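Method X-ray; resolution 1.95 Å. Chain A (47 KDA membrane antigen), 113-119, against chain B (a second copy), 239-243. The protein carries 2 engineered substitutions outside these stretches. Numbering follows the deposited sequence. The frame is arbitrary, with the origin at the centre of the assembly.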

# COMPACT_ATOMS: atom_id res chain seq x y z
N ASP A 113 6.15 -21.33 -11.48
CA ASP A 113 4.80 -20.79 -11.41
C ASP A 113 4.49 -20.23 -10.03
O ASP A 113 5.27 -20.36 -9.10
N LEU A 114 3.34 -19.57 -9.92
CA LEU A 114 2.90 -19.04 -8.64
C LEU A 114 1.92 -20.08 -8.12
O LEU A 114 0.93 -20.37 -8.77
N GLY A 115 2.20 -20.66 -6.95
CA GLY A 115 1.29 -21.65 -6.40
C GLY A 115 -0.05 -21.05 -5.99
O GLY A 115 -0.18 -19.83 -5.85
N GLU A 116 -1.05 -21.91 -5.79
CA GLU A 116 -2.39 -21.49 -5.38
C GLU A 116 -2.38 -20.72 -4.06
O GLU A 116 -3.26 -19.88 -3.80
N ASP A 117 -1.41 -21.03 -3.22
CA ASP A 117 -1.26 -20.39 -1.93
C ASP A 117 -0.45 -19.08 -2.00
O ASP A 117 -0.14 -18.48 -0.97
N GLY A 118 -0.12 -18.63 -3.21
CA GLY A 118 0.64 -17.39 -3.34
C GLY A 118 2.15 -17.53 -3.22
O GLY A 118 2.87 -16.53 -3.20
N GLU A 119 2.65 -18.75 -3.15
CA GLU A 119 4.08 -18.92 -3.02
C GLU A 119 4.73 -19.14 -4.38
O GLU A 119 4.19 -19.83 -5.24
N ASP B 239 -9.14 -23.26 2.51
CA ASP B 239 -8.29 -24.34 2.01
C ASP B 239 -6.82 -23.95 1.90
O ASP B 239 -6.01 -24.72 1.39
N GLY B 240 -6.46 -22.76 2.39
CA GLY B 240 -5.07 -22.34 2.31
C GLY B 240 -4.72 -21.49 1.09
O GLY B 240 -3.66 -20.88 1.04
N SER B 241 -5.62 -21.45 0.10
CA SER B 241 -5.39 -20.66 -1.11
C SER B 241 -5.40 -19.17 -0.84
O SER B 241 -6.11 -18.69 0.04
N GLU B 242 -4.63 -18.44 -1.64
CA GLU B 242 -4.56 -16.99 -1.55
C GLU B 242 -5.84 -16.48 -2.20
O GLU B 242 -6.31 -17.03 -3.20
N LEU B 243 -6.43 -15.44 -1.63
CA LEU B 243 -7.66 -14.87 -2.16
C LEU B 243 -7.41 -14.04 -3.41
O LEU B 243 -6.40 -13.34 -3.50

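A tight turn on chain A meets an irregular segment of chain B, extended from Ser B241 to Leu B243, and one direct hydrogen bond joins them: Glu B242 N donates to Glu A116 O at 2.9 Å, nearly linear. That carbonyl also accepts from water 1, while water 2 donates to both Asp A117 O and Gly B240 O, so backbone carries the polar load and side chains fill around it.

Glu B242 has the largest area covered by the other stretch. Its CB points toward chain A, and chi1 and chi2 are both t (154° and -175°), extending the chain along the turn before chi3 of -86° rotates the carboxylate. OE1 comes to 3.3 Å from Gly A118 CA, where a CB would clash; OE2 lies 4.1 Å from Leu A114 CD2 and is hydrogen-bonded elsewhere in the structure. Leu A114, t/p, also has its CA-to-CB bond toward chain B, and its CD2 packs beside OE2.

Asp A117 takes p, turning its carboxylate back so that OD1 accepts from Glu A119 N at 3.2 Å; its end leads away, leaving CB 3.7 Å from Gly B240 O. Chain B repeats the motif: Asp B239, also p, accepts from Ser B241 N through OD1 at 3.0 Å. Ser B241, m, sets its OG 4.1 Å from Glu A116 CB, while the CA-to-CB bond of Glu A116, whose side chain is m/m, points sideways.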

# COMPACT_ATOMS: atom_id res chain seq x y z
CB ASP A 113 3.75 -21.85 -11.76
CG ASP A 113 3.74 -23.01 -10.77
OD1 ASP A 113 4.76 -23.73 -10.68
OD2 ASP A 113 2.71 -23.21 -10.09
CB LEU A 114 2.17 -17.73 -8.84
CG LEU A 114 1.72 -17.10 -7.52
CD1 LEU A 114 2.94 -16.57 -6.79
CD2 LEU A 114 0.72 -15.99 -7.79
CB GLU A 116 -3.30 -22.71 -5.23
CG GLU A 116 -3.53 -23.45 -6.54
CD GLU A 116 -4.10 -22.55 -7.60
OE1 GLU A 116 -5.20 -22.00 -7.40
OE2 GLU A 116 -3.44 -22.38 -8.65
CB ASP A 117 -0.60 -21.37 -0.96
CG ASP A 117 0.78 -21.83 -1.42
OD1 ASP A 117 1.19 -21.48 -2.56
OD2 ASP A 117 1.45 -22.54 -0.65
CB GLU A 119 4.41 -20.09 -2.09
CG GLU A 119 4.06 -19.79 -0.64
CD GLU A 119 4.72 -18.50 -0.14
OE1 GLU A 119 5.97 -18.40 -0.20
OE2 GLU A 119 3.99 -17.59 0.32
CB ASP B 239 -8.79 -24.86 0.66
CG ASP B 239 -8.68 -23.83 -0.46
OD1 ASP B 239 -8.34 -22.65 -0.20
OD2 ASP B 239 -8.97 -24.20 -1.62
CB SER B 241 -6.47 -20.94 -2.16
OG SER B 241 -6.39 -22.25 -2.65
CB GLU B 242 -3.30 -16.53 -2.28
CG GLU B 242 -3.30 -15.14 -2.85
CD GLU B 242 -2.03 -14.90 -3.66
OE1 GLU B 242 -1.01 -14.51 -3.06
OE2 GLU B 242 -2.06 -15.14 -4.88
CB LEU B 243 -8.33 -13.96 -1.12
CG LEU B 243 -8.87 -14.61 0.16
CD1 LEU B 243 -9.07 -13.55 1.24
CD2 LEU B 243 -10.18 -15.33 -0.16
O HOH W 1 -4.71 -18.68 -5.65
O HOH W 2 -2.11 -18.46 1.03